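PDB 3FCP: L-Ala-D/L-Glu epimerase, a muconate lactonizing enzyme from Klebsiella pneumoniae subsp. pneumoniae MGH 78578, which is a member of the enolase superfamily, with an alpha-plus-beta N-terminal domain and a barrel domain that carries a bound magnesium ion. Local coordinates for residues Leu143-Asp147 with Thr148-Ile152; Leu180-Thr183 with Arg184-Glu188; Ala272-Ile275 with Ala276-Gly279; Gly309-Ala312 with Ser313-Trp317; Leu362-Asp365 with Lys366-Tyr370. All coordinates share one frame; numbering follows the deposited sequence.

How the contacts relate
Contacts 1 and 2 form one neighbourhood, their centres 10 Å apart: the start of helix 148-158 meets helix 176-189, and Thr-148 OG1 lies 2.7 Å from His-182 ND1, a probable hydrogen bond. Contacts 3 and 4 form a second, centres 11 Å apart, where Ile-275 CD1 packs 3.4 Å from Ser-313 OG. Contact 3 is the one nearest the metal, with the side chain of Lys-274 about 5 Å from the magnesium ion; Ala-144 of contact 1 is about 12 Å from it. Contact 5 stands apart near the end of the chain, its nearest atoms about 9 Å from contact 4 and about 30 Å from contact 2.

Contact 1 of 5, residues Leu143-Asp147 with Thr148-Ile152; sequences LASGD and TAKDI
Asp-147 O accepts from Asp-151 N at 2.9 Å, and this backbone bond closes the first turn of helix 148-158. Before it, the chain leaves strand 136-143 and turns back, bringing the CA atoms of Leu-143 and Asp-151 to 5.3 Å from each other. It is a strand-to-helix connection of the barrel domain, with Asp-147 as the N-cap. Its carboxylate caps the backbone N of Lys-150 through OD2, although OD2 sits too close to the Lys-150 side chain in the model, so its exact place is doubtful.

Asp-151 ties the loop to the helix. Asp-151 OD1 takes two bonds from Ser-145: the backbone N arrives on the syn lone pair at 3.1 Å, while Ser-145 OG comes down from above the carboxylate plane at 2.7 Å. Ser-145 OG can reach because its chi1 of 69° tucks it between its own N and carbonyl carbon, and the same oxygen accepts from Asp-147 N at 3.2 Å, an ST turn. The other carboxylate oxygen, OD2, takes a water that also accepts from Gly-146 N. Asp-151 thus holds Ser-145 directly and Gly-146 through the water, while Asp-147 N is held by Ser-145 OG. These bonds should restrain the rotation of the carboxylate.

On the barrel side, Leu-143 lies against the base of Asp-151 and packs on Phe-167 and Leu-169 of strand 166-170. Thr-148 OG1 is hydrogen-bonded to His-182 ND1 of helix 176-189. Leu-143 CD2 ends 3.4 Å from Asp-151 O.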
loop_
_atom_site.group_PDB
_atom_site.type_symbol
_atom_site.label_atom_id
_atom_site.label_comp_id
_atom_site.label_asym_id
_atom_site.label_seq_id
_atom_site.Cartn_x
_atom_site.Cartn_y
_atom_site.Cartn_z
ATOM N N LEU A 143 34.659 19.961 8.274
ATOM C CA LEU A 143 35.597 20.474 7.288
ATOM C C LEU A 143 34.740 21.225 6.278
ATOM O O LEU A 143 33.989 20.614 5.513
ATOM C CB LEU A 143 36.335 19.308 6.626
ATOM C CG LEU A 143 37.127 18.454 7.622
ATOM C CD1 LEU A 143 37.614 17.180 6.965
ATOM C CD2 LEU A 143 38.298 19.262 8.159
ATOM N N ALA A 144 34.826 22.550 6.298
ATOM C CA ALA A 144 34.032 23.371 5.391
ATOM C C ALA A 144 34.721 24.674 4.992
ATOM O O ALA A 144 34.070 25.713 4.880
ATOM C CB ALA A 144 32.683 23.679 6.029
ATOM N N SER A 145 36.031 24.619 4.768
ATOM C CA SER A 145 36.785 25.810 4.383
ATOM C C SER A 145 36.544 26.153 2.919
ATOM O O SER A 145 36.913 27.232 2.458
ATOM C CB SER A 145 38.284 25.593 4.608
ATOM O OG SER A 145 38.804 24.646 3.690
ATOM N N GLY A 146 35.921 25.232 2.193
ATOM C CA GLY A 146 35.662 25.460 0.785
ATOM C C GLY A 146 36.861 25.078 -0.065
ATOM O O GLY A 146 36.803 25.139 -1.293
ATOM N N ASP A 147 37.950 24.682 0.591
ATOM C CA ASP A 147 39.172 24.277 -0.104
ATOM C C ASP A 147 39.573 22.852 0.282
ATOM O O ASP A 147 39.869 22.573 1.445
ATOM C CB ASP A 147 40.321 25.233 0.235
ATOM C CG ASP A 147 41.614 24.866 -0.483
ATOM O OD1 ASP A 147 41.682 25.044 -1.716
ATOM O OD2 ASP A 147 42.558 24.388 0.181
ATOM N N THR A 148 39.593 21.955 -0.700
ATOM C CA THR A 148 39.948 20.562 -0.458
ATOM C C THR A 148 41.273 20.431 0.285
ATOM O O THR A 148 41.361 19.739 1.299
ATOM C CB THR A 148 40.050 19.781 -1.779
ATOM O OG1 THR A 148 38.825 19.917 -2.507
ATOM C CG2 THR A 148 40.317 18.308 -1.512
ATOM N N ALA A 149 42.303 21.097 -0.230
ATOM C CA ALA A 149 43.630 21.057 0.375
ATOM C C ALA A 149 43.592 21.519 1.830
ATOM O O ALA A 149 44.129 20.856 2.718
ATOM C CB ALA A 149 44.599 21.927 -0.430
ATOM N N LYS A 150 42.956 22.658 2.078
ATOM C CA LYS A 150 42.865 23.174 3.439
ATOM C C LYS A 150 42.151 22.186 4.363
ATOM O O LYS A 150 42.614 21.927 5.477
ATOM C CB LYS A 150 42.142 24.523 3.448
ATOM C CG LYS A 150 42.928 25.637 2.772
ATOM C CD LYS A 150 42.218 26.978 2.869
ATOM C CE LYS A 150 43.000 28.064 2.137
ATOM N NZ LYS A 150 42.319 29.390 2.201
ATOM N N ASP A 151 41.035 21.627 3.897
ATOM C CA ASP A 151 40.273 20.670 4.697
ATOM C C ASP A 151 41.098 19.444 5.063
ATOM O O ASP A 151 41.104 19.016 6.217
ATOM C CB ASP A 151 39.012 20.221 3.953
ATOM C CG ASP A 151 37.997 21.335 3.798
ATOM O OD1 ASP A 151 37.996 22.267 4.631
ATOM O OD2 ASP A 151 37.186 21.271 2.850
ATOM N N ILE A 152 41.786 18.878 4.077
ATOM C CA ILE A 152 42.615 17.700 4.309
ATOM C C ILE A 152 43.707 17.981 5.337
ATOM O O ILE A 152 43.975 17.154 6.207
ATOM C CB ILE A 152 43.268 17.206 2.997
ATOM C CG1 ILE A 152 42.199 16.555 2.111
ATOM C CG2 ILE A 152 44.397 16.224 3.301
ATOM C CD1 ILE A 152 42.693 16.139 0.744
HETATM O O HOH W 1 35.035 22.717 2.312
#

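Contact 2 of 5, residues Leu180-Thr183 with Arg184-Glu188; sequences LRHT and RAIVE
His-182 and Ile-186 meet one turn apart on helix 176-189, the helix of the beta-alpha-beta unit formed with strands 166-170 and 195-199 in the barrel domain. The main interaction between side chains is a CH-pi contact: Ile-186 CD1 sits over one face of the His-182 imidazole, 3.7 Å from the ring centroid and 29° off the ring normal. The Ile-186 CD1 methyl is displaced to the CE1-NE2 side, with His-182 NE2 its nearest ring atom at 3.4 Å. Two torsions bring this about. The ring swings out with CG anti to the backbone N (chi1 167°), and the extended end of Ile-186 (chi2 173°) carries CD1 back along the helix to meet it. ND1 of the same ring is hydrogen-bonded to Thr-148 OG1 of helix 148-158, which should help fix the ring's rotation.

Backbone bonds of the i to i+4 kind run through the whole stretch. Arg-184 N, Ala-185 N, Ile-186 N and Val-187 N reach the carbonyls of Leu-180, Arg-181, His-182 and Thr-183, from 2.9 Å for Arg-184 N to Leu-180 O up to 3.2 Å for Ile-186 N to His-182 O.

Van der Waals contacts make up the rest. Thr-183 and Val-187 run side by side, pointing the same way. Thr-183 also packs on Leu-216 of helix 206-218 and on Leu-169 of strand 166-170, while Ile-186 shares Leu-169 and reaches Ile-152 of helix 148-158. At the close of this turn, Val-187 CG2 stands 4.0 Å from Thr-183 OG1.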
loop_
_atom_site.group_PDB
_atom_site.type_symbol
_atom_site.label_atom_id
_atom_site.label_comp_id
_atom_site.label_asym_id
_atom_site.label_seq_id
_atom_site.Cartn_x
_atom_site.Cartn_y
_atom_site.Cartn_z
ATOM N N LEU A 180 31.631 16.048 -5.474
ATOM C CA LEU A 180 31.976 14.633 -5.358
ATOM C C LEU A 180 33.485 14.414 -5.436
ATOM O O LEU A 180 34.025 13.537 -4.764
ATOM C CB LEU A 180 31.273 13.803 -6.446
ATOM C CG LEU A 180 29.751 13.659 -6.338
ATOM C CD1 LEU A 180 29.225 12.804 -7.483
ATOM C CD2 LEU A 180 29.394 13.028 -5.005
ATOM N N ARG A 181 34.164 15.202 -6.263
ATOM C CA ARG A 181 35.618 15.081 -6.394
ATOM C C ARG A 181 36.253 15.588 -5.107
ATOM O O ARG A 181 37.264 15.058 -4.643
ATOM C CB ARG A 181 36.113 15.894 -7.593
ATOM C CG ARG A 181 35.660 15.325 -8.929
ATOM C CD ARG A 181 35.972 16.245 -10.100
ATOM N NE ARG A 181 37.392 16.571 -10.209
ATOM C CZ ARG A 181 37.984 17.574 -9.568
ATOM N NH1 ARG A 181 37.280 18.363 -8.766
ATOM N NH2 ARG A 181 39.283 17.792 -9.731
ATOM N N HIS A 182 35.642 16.622 -4.537
ATOM C CA HIS A 182 36.107 17.204 -3.282
ATOM C C HIS A 182 36.024 16.146 -2.182
ATOM O O HIS A 182 37.001 15.883 -1.483
ATOM C CB HIS A 182 35.229 18.407 -2.917
ATOM C CG HIS A 182 35.402 18.890 -1.509
ATOM N ND1 HIS A 182 36.541 19.529 -1.072
ATOM C CD2 HIS A 182 34.565 18.841 -0.443
ATOM C CE1 HIS A 182 36.399 19.858 0.200
ATOM N NE2 HIS A 182 35.209 19.452 0.607
ATOM N N THR A 183 34.855 15.528 -2.043
ATOM C CA THR A 183 34.665 14.518 -1.013
ATOM C C THR A 183 35.531 13.283 -1.251
ATOM O O THR A 183 36.113 12.744 -0.312
ATOM C CB THR A 183 33.162 14.115 -0.884
ATOM O OG1 THR A 183 33.037 12.994 0.005
ATOM C CG2 THR A 183 32.587 13.746 -2.227
ATOM N N ARG A 184 35.638 12.843 -2.500
ATOM C CA ARG A 184 36.459 11.673 -2.807
ATOM C C ARG A 184 37.907 11.906 -2.370
ATOM O O ARG A 184 38.542 11.018 -1.799
ATOM C CB ARG A 184 36.419 11.360 -4.304
ATOM C CG ARG A 184 37.142 10.068 -4.676
ATOM C CD ARG A 184 37.122 9.829 -6.179
ATOM N NE ARG A 184 35.761 9.707 -6.697
ATOM C CZ ARG A 184 34.941 8.696 -6.419
ATOM N NH1 ARG A 184 33.717 8.670 -6.937
ATOM N NH2 ARG A 184 35.343 7.706 -5.629
ATOM N N ALA A 185 38.421 13.107 -2.634
ATOM C CA ALA A 185 39.792 13.456 -2.262
ATOM C C ALA A 185 39.997 13.344 -0.754
ATOM O O ALA A 185 41.001 12.795 -0.287
ATOM C CB ALA A 185 40.116 14.874 -2.729
ATOM N N ILE A 186 39.038 13.860 0.007
ATOM C CA ILE A 186 39.127 13.814 1.459
ATOM C C ILE A 186 39.033 12.381 1.967
ATOM O O ILE A 186 39.742 11.995 2.899
ATOM C CB ILE A 186 38.017 14.673 2.107
ATOM C CG1 ILE A 186 38.213 16.140 1.713
ATOM C CG2 ILE A 186 38.062 14.527 3.625
ATOM C CD1 ILE A 186 37.097 17.063 2.158
ATOM N N VAL A 187 38.162 11.590 1.350
ATOM C CA VAL A 187 37.997 10.199 1.748
ATOM C C VAL A 187 39.306 9.429 1.551
ATOM O O VAL A 187 39.714 8.654 2.415
ATOM C CB VAL A 187 36.868 9.516 0.934
ATOM C CG1 VAL A 187 36.860 8.012 1.198
ATOM C CG2 VAL A 187 35.525 10.116 1.321
ATOM N N GLU A 188 39.964 9.652 0.416
ATOM C CA GLU A 188 41.230 8.980 0.122
ATOM C C GLU A 188 42.312 9.386 1.120
ATOM O O GLU A 188 43.030 8.541 1.652
ATOM C CB GLU A 188 41.716 9.336 -1.286
ATOM C CG GLU A 188 40.682 9.181 -2.377
ATOM C CD GLU A 188 41.245 9.485 -3.751
ATOM O OE1 GLU A 188 42.024 10.460 -3.879
ATOM O OE2 GLU A 188 40.900 8.755 -4.705
#

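Contact 3 of 5, residues Ala272-Ile275 with Ala276-Gly279; sequences ALKI and AKAG
Lys-277 NZ donates to Ala-272 O at 2.8 Å, nearly head-on to the carbonyl, and this bond ties the short helix 275-278 back to barrel strand 270-273. The turn lies on the C-terminal side of that strand, where the enolase superfamily barrel holds its metal. The same NZ makes a salt bridge with Asp-250, a magnesium ligand, and a hydrogen bond to Val-253 O, so three acceptors grip it. To get there the lysine chain bends at chi3 (-60°) and folds back towards the strand.

The aliphatic parts of the two lysines pack together. The extended chain of Lys-274 crosses that of Lys-277, with Lys-274 CB 3.6 Å and CD 3.7 Å from Lys-277 CE, methylene against methylene. The NZ of Lys-274 goes on to the other carboxylate oxygen of Asp-250. The two lysines thus hold both oxygens of one metal ligand and probably help to orient it, a second-shell role close to the magnesium ion.

Backbone bonds make a brief, loose helix. Lys-274, at the N-cap, receives weak bonds at its O from Lys-277 N and Ala-278 N, and Ala-278 N also makes a weak one to Ile-275 O. Firmer is Gly-279 N to Ile-275 O, 2.8 Å, where the chain leaves helical geometry with a positive phi of 110°. Ala-276 touches Phe-104 of helix 103-121, and Ile-275 packs on Ala-312 and Ser-313 of helix 307-317. A chi1 of 66° sets Ile-275 CG1 between its own N and carbonyl carbon, 3.2 Å from Ala-276 N.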
loop_
_atom_site.group_PDB
_atom_site.type_symbol
_atom_site.label_atom_id
_atom_site.label_comp_id
_atom_site.label_asym_id
_atom_site.label_seq_id
_atom_site.Cartn_x
_atom_site.Cartn_y
_atom_site.Cartn_z
ATOM N N ALA A 272 19.061 13.678 13.484
ATOM C CA ALA A 272 19.969 14.659 14.068
ATOM C C ALA A 272 19.182 15.385 15.155
ATOM O O ALA A 272 18.453 16.331 14.867
ATOM C CB ALA A 272 20.439 15.662 13.004
ATOM N N LEU A 273 19.312 14.932 16.397
ATOM C CA LEU A 273 18.613 15.570 17.510
ATOM C C LEU A 273 19.236 16.943 17.782
ATOM O O LEU A 273 20.460 17.088 17.770
ATOM C CB LEU A 273 18.729 14.717 18.779
ATOM C CG LEU A 273 18.321 13.244 18.732
ATOM C CD1 LEU A 273 18.652 12.574 20.065
ATOM C CD2 LEU A 273 16.834 13.138 18.433
ATOM N N LYS A 274 18.394 17.950 18.001
ATOM C CA LYS A 274 18.870 19.297 18.322
ATOM C C LYS A 274 17.883 19.907 19.307
ATOM O O LYS A 274 16.681 19.915 19.054
ATOM C CB LYS A 274 18.962 20.169 17.061
ATOM C CG LYS A 274 20.020 19.696 16.054
ATOM C CD LYS A 274 20.178 20.667 14.897
ATOM C CE LYS A 274 21.242 20.172 13.903
ATOM N NZ LYS A 274 21.435 21.134 12.797
ATOM N N ILE A 275 18.378 20.423 20.428
ATOM C CA ILE A 275 17.458 20.989 21.407
ATOM C C ILE A 275 16.672 22.168 20.843
ATOM O O ILE A 275 15.492 22.339 21.175
ATOM C CB ILE A 275 18.184 21.397 22.731
ATOM C CG1 ILE A 275 19.158 22.550 22.502
ATOM C CG2 ILE A 275 18.922 20.191 23.308
ATOM C CD1 ILE A 275 19.811 23.045 23.810
ATOM N N ALA A 276 17.305 22.952 19.967
ATOM C CA ALA A 276 16.652 24.117 19.359
ATOM C C ALA A 276 15.440 23.748 18.504
ATOM O O ALA A 276 14.445 24.477 18.477
ATOM C CB ALA A 276 17.658 24.912 18.511
ATOM N N LYS A 277 15.532 22.627 17.793
ATOM C CA LYS A 277 14.442 22.172 16.933
ATOM C C LYS A 277 13.265 21.596 17.717
ATOM O O LYS A 277 12.114 21.726 17.296
ATOM C CB LYS A 277 14.933 21.099 15.943
ATOM C CG LYS A 277 15.923 21.585 14.876
ATOM C CD LYS A 277 16.187 20.528 13.795
ATOM C CE LYS A 277 16.770 19.232 14.361
ATOM N NZ LYS A 277 16.897 18.148 13.329
ATOM N N ALA A 278 13.554 20.972 18.855
ATOM C CA ALA A 278 12.516 20.336 19.663
ATOM C C ALA A 278 11.921 21.187 20.779
ATOM O O ALA A 278 10.804 20.924 21.229
ATOM C CB ALA A 278 13.054 19.046 20.250
ATOM N N GLY A 279 12.658 22.194 21.232
ATOM C CA GLY A 279 12.163 23.026 22.314
ATOM C C GLY A 279 12.908 22.846 23.633
ATOM O O GLY A 279 12.382 23.186 24.699
#

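Contact 4 of 5, residues Gly309-Ala312 with Ser313-Trp317; sequences GTVA and SLHAW
Ser-313 folds its hydroxyl back over the preceding turn of helix 307-317, where Ser-313 OG donates to Gly-309 O at 2.8 Å. With chi1 at -54°, Ser-313 OG stands beside its own backbone N, which bonds to the same Gly-309 O at 3.1 Å. The two donors come from opposite faces of the carbonyl plane, so Gly-309 O is gripped twice and the buried hydroxyl is satisfied within the helix.

Next round the helix, Val-311 and His-315 run side by side and point the same way. The Val-311 CG2 methyl lies 3.8 Å from His-315 CD2, while Val-311 O accepts from His-315 N at 2.9 Å. NE2, at the far end of the imidazole, is held by Leu-358 O, which should fix the ring's rotation. Thr-310 and Leu-314 also lie side by side, pointing the same way, but the model sets Leu-314 CD2 too close to Thr-310 O, so the placement is doubtful. Further on, Ser-313 O sits 3.1 Å above one face of the Trp-317 indole, towards its rim.

This helix of the barrel domain, following strand 297-300, is buried among its neighbours. Ala-312 and Ser-313 pack on Ile-275 of helix 275-278, Leu-314 and Trp-317 on Leu-137 of strand 136-143, and His-315 on Val-125 and Ser-126 of helix 125-128.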
loop_
_atom_site.group_PDB
_atom_site.type_symbol
_atom_site.label_atom_id
_atom_site.label_comp_id
_atom_site.label_asym_id
_atom_site.label_seq_id
_atom_site.Cartn_x
_atom_site.Cartn_y
_atom_site.Cartn_z
ATOM N N GLY A 309 24.404 26.820 25.322
ATOM C CA GLY A 309 23.554 25.954 24.522
ATOM C C GLY A 309 24.196 24.609 24.226
ATOM O O GLY A 309 23.515 23.586 24.116
ATOM N N THR A 310 25.517 24.609 24.087
ATOM C CA THR A 310 26.238 23.381 23.815
ATOM C C THR A 310 26.193 22.440 25.007
ATOM O O THR A 310 25.879 21.263 24.844
ATOM C CB THR A 310 27.699 23.676 23.428
ATOM O OG1 THR A 310 27.722 24.310 22.144
ATOM C CG2 THR A 310 28.519 22.394 23.371
ATOM N N VAL A 311 26.474 22.940 26.210
ATOM C CA VAL A 311 26.452 22.056 27.378
ATOM C C VAL A 311 25.015 21.601 27.667
ATOM O O VAL A 311 24.788 20.471 28.099
ATOM C CB VAL A 311 27.072 22.731 28.649
ATOM C CG1 VAL A 311 26.124 23.766 29.232
ATOM C CG2 VAL A 311 27.395 21.666 29.690
ATOM N N ALA A 312 24.050 22.480 27.413
ATOM C CA ALA A 312 22.644 22.136 27.621
ATOM C C ALA A 312 22.343 20.907 26.760
ATOM O O ALA A 312 21.713 19.949 27.222
ATOM C CB ALA A 312 21.752 23.299 27.207
ATOM N N SER A 313 22.807 20.934 25.510
ATOM C CA SER A 313 22.600 19.815 24.596
ATOM C C SER A 313 23.328 18.575 25.097
ATOM O O SER A 313 22.774 17.479 25.077
ATOM C CB SER A 313 23.118 20.149 23.196
ATOM O OG SER A 313 22.550 21.345 22.713
ATOM N N LEU A 314 24.574 18.745 25.538
ATOM C CA LEU A 314 25.360 17.612 26.030
ATOM C C LEU A 314 24.709 16.902 27.221
ATOM O O LEU A 314 24.788 15.688 27.330
ATOM C CB LEU A 314 26.785 18.036 26.422
ATOM C CG LEU A 314 27.961 18.176 25.437
ATOM C CD1 LEU A 314 27.994 17.017 24.439
ATOM C CD2 LEU A 314 27.866 19.470 24.716
ATOM N N HIS A 315 24.072 17.647 28.118
ATOM C CA HIS A 315 23.426 17.006 29.262
ATOM C C HIS A 315 22.354 16.030 28.775
ATOM O O HIS A 315 22.192 14.947 29.338
ATOM C CB HIS A 315 22.815 18.051 30.192
ATOM C CG HIS A 315 23.795 18.634 31.165
ATOM N ND1 HIS A 315 24.299 17.921 32.232
ATOM C CD2 HIS A 315 24.385 19.851 31.216
ATOM C CE1 HIS A 315 25.155 18.673 32.898
ATOM N NE2 HIS A 315 25.226 19.850 32.303
ATOM N N ALA A 316 21.631 16.425 27.727
ATOM C CA ALA A 316 20.593 15.584 27.137
ATOM C C ALA A 316 21.226 14.407 26.389
ATOM O O ALA A 316 20.812 13.257 26.556
ATOM C CB ALA A 316 19.722 16.411 26.183
ATOM N N TRP A 317 22.241 14.693 25.576
ATOM C CA TRP A 317 22.923 13.651 24.806
ATOM C C TRP A 317 23.530 12.567 25.702
ATOM O O TRP A 317 23.581 11.395 25.321
ATOM C CB TRP A 317 24.047 14.252 23.949
ATOM C CG TRP A 317 23.647 15.286 22.908
ATOM C CD1 TRP A 317 24.497 16.121 22.225
ATOM C CD2 TRP A 317 22.322 15.617 22.460
ATOM N NE1 TRP A 317 23.787 16.943 21.387
ATOM C CE2 TRP A 317 22.451 16.660 21.513
ATOM C CE3 TRP A 317 21.038 15.136 22.768
ATOM C CZ2 TRP A 317 21.343 17.237 20.871
ATOM C CZ3 TRP A 317 19.937 15.709 22.133
ATOM C CH2 TRP A 317 20.098 16.751 21.195
#

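Contact 5 of 5, residues Leu362-Asp365 with Lys366-Tyr370; sequences LDED and KLHFY
Asp-363 and Lys-366 cross at a slant at the start of helix 364-370, a short surface helix near the end of the chain, and the aspartate is its N-cap. The carboxylate serves two purposes. Asp-363 OD1 accepts from Lys-366 N at 3.2 Å, the donor coming in from well above the carboxylate plane, while Asp-363 OD2 makes a salt bridge with Lys-366 NZ at 3.5 Å. The lysine chain passes across the carboxylate, CG and CD near OD2, and bends at its last torsion (chi4 58°), which turns NZ back to OD2. Asp-363 O in turn accepts from Leu-367 N at 2.8 Å, so the backbone and side chain of one residue close the first turn together. The negative cap lies at the helix N-terminus, where it would be expected to suit the helix dipole.

Leu-362, just ahead of the cap, slants across Leu-367, and their CD2 methyls meet at 3.6 Å. Leu-367 is buried on Trp-13 and Val-15 of strand 7-17, and Leu-362 touches Ile-338.

Glu-364 and His-368 point the same way, side by side, with the carboxylate and imidazole planes 48° apart. His-368 N bonds to Glu-364 O at 2.9 Å, nearly straight at 175°, and the ring atom CD2 also lies near that oxygen. The glutamate's OE2 has a long, weak ion pair with Arg-39. Further along, Tyr-370 OH is hydrogen-bonded to Asp-336 OD1, and the edge of Phe-369 is presented to its ring, Phe-369 CD2 standing 3.5 Å above the centre of the Tyr-370 face.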
loop_
_atom_site.group_PDB
_atom_site.type_symbol
_atom_site.label_atom_id
_atom_site.label_comp_id
_atom_site.label_asym_id
_atom_site.label_seq_id
_atom_site.Cartn_x
_atom_site.Cartn_y
_atom_site.Cartn_z
ATOM N N LEU A 362 27.485 32.433 34.041
ATOM C CA LEU A 362 27.512 33.618 33.195
ATOM C C LEU A 362 28.587 34.608 33.649
ATOM O O LEU A 362 28.731 34.878 34.843
ATOM C CB LEU A 362 26.146 34.296 33.241
ATOM C CG LEU A 362 25.708 35.163 32.066
ATOM C CD1 LEU A 362 25.669 34.320 30.799
ATOM C CD2 LEU A 362 24.329 35.747 32.362
ATOM N N ASP A 363 29.353 35.130 32.694
ATOM C CA ASP A 363 30.391 36.119 32.980
ATOM C C ASP A 363 29.740 37.453 32.625
ATOM O O ASP A 363 29.743 37.860 31.462
ATOM C CB ASP A 363 31.619 35.888 32.091
ATOM C CG ASP A 363 32.755 36.863 32.386
ATOM O OD1 ASP A 363 32.476 38.041 32.705
ATOM O OD2 ASP A 363 33.933 36.455 32.281
ATOM N N GLU A 364 29.167 38.122 33.622
ATOM C CA GLU A 364 28.479 39.385 33.386
ATOM C C GLU A 364 29.283 40.439 32.641
ATOM O O GLU A 364 28.742 41.143 31.788
ATOM C CB GLU A 364 27.956 39.962 34.703
ATOM C CG GLU A 364 26.656 39.317 35.164
ATOM C CD GLU A 364 25.958 40.117 36.242
ATOM O OE1 GLU A 364 26.490 40.179 37.374
ATOM O OE2 GLU A 364 24.878 40.689 35.956
ATOM N N ASP A 365 30.569 40.554 32.948
ATOM C CA ASP A 365 31.389 41.542 32.267
ATOM C C ASP A 365 31.396 41.266 30.770
ATOM O O ASP A 365 31.237 42.179 29.968
ATOM C CB ASP A 365 32.817 41.538 32.822
ATOM C CG ASP A 365 32.891 42.097 34.233
ATOM O OD1 ASP A 365 32.161 43.071 34.517
ATOM O OD2 ASP A 365 33.680 41.573 35.050
ATOM N N LYS A 366 31.572 40.005 30.393
ATOM C CA LYS A 366 31.573 39.646 28.981
ATOM C C LYS A 366 30.168 39.785 28.395
ATOM O O LYS A 366 29.994 40.277 27.280
ATOM C CB LYS A 366 32.081 38.213 28.796
ATOM C CG LYS A 366 33.594 38.072 28.890
ATOM C CD LYS A 366 34.026 36.668 28.518
ATOM C CE LYS A 366 35.532 36.561 28.379
ATOM N NZ LYS A 366 36.217 36.970 29.628
ATOM N N LEU A 367 29.164 39.356 29.153
ATOM C CA LEU A 367 27.787 39.449 28.685
ATOM C C LEU A 367 27.490 40.863 28.224
ATOM O O LEU A 367 27.027 41.077 27.104
ATOM C CB LEU A 367 26.809 39.070 29.796
ATOM C CG LEU A 367 25.326 39.215 29.424
ATOM C CD1 LEU A 367 24.987 38.291 28.255
ATOM C CD2 LEU A 367 24.466 38.889 30.637
ATOM N N HIS A 368 27.764 41.830 29.093
ATOM C CA HIS A 368 27.513 43.228 28.777
ATOM C C HIS A 368 28.408 43.728 27.647
ATOM O O HIS A 368 27.963 44.478 26.784
ATOM C CB HIS A 368 27.697 44.087 30.034
ATOM C CG HIS A 368 26.779 43.707 31.157
ATOM N ND1 HIS A 368 25.413 43.594 30.998
ATOM C CD2 HIS A 368 27.031 43.408 32.454
ATOM C CE1 HIS A 368 24.863 43.241 32.147
ATOM N NE2 HIS A 368 25.824 43.121 33.047
ATOM N N PHE A 369 29.663 43.301 27.639
ATOM C CA PHE A 369 30.586 43.730 26.598
ATOM C C PHE A 369 30.099 43.314 25.210
ATOM O O PHE A 369 30.118 44.113 24.276
ATOM C CB PHE A 369 31.973 43.137 26.844
ATOM C CG PHE A 369 33.022 43.623 25.880
ATOM C CD1 PHE A 369 33.519 44.921 25.966
ATOM C CD2 PHE A 369 33.504 42.786 24.876
ATOM C CE1 PHE A 369 34.484 45.382 25.065
ATOM C CE2 PHE A 369 34.467 43.234 23.970
ATOM C CZ PHE A 369 34.959 44.538 24.066
ATOM N N TYR A 370 29.655 42.064 25.079
ATOM C CA TYR A 370 29.195 41.556 23.788
ATOM C C TYR A 370 27.716 41.758 23.457
ATOM O O TYR A 370 27.276 41.418 22.360
ATOM C CB TYR A 370 29.554 40.071 23.662
ATOM C CG TYR A 370 31.043 39.813 23.624
ATOM C CD1 TYR A 370 31.829 40.315 22.587
ATOM C CD2 TYR A 370 31.672 39.086 24.636
ATOM C CE1 TYR A 370 33.210 40.099 22.556
ATOM C CE2 TYR A 370 33.054 38.864 24.613
ATOM C CZ TYR A 370 33.812 39.375 23.569
ATOM O OH TYR A 370 35.170 39.151 23.531
#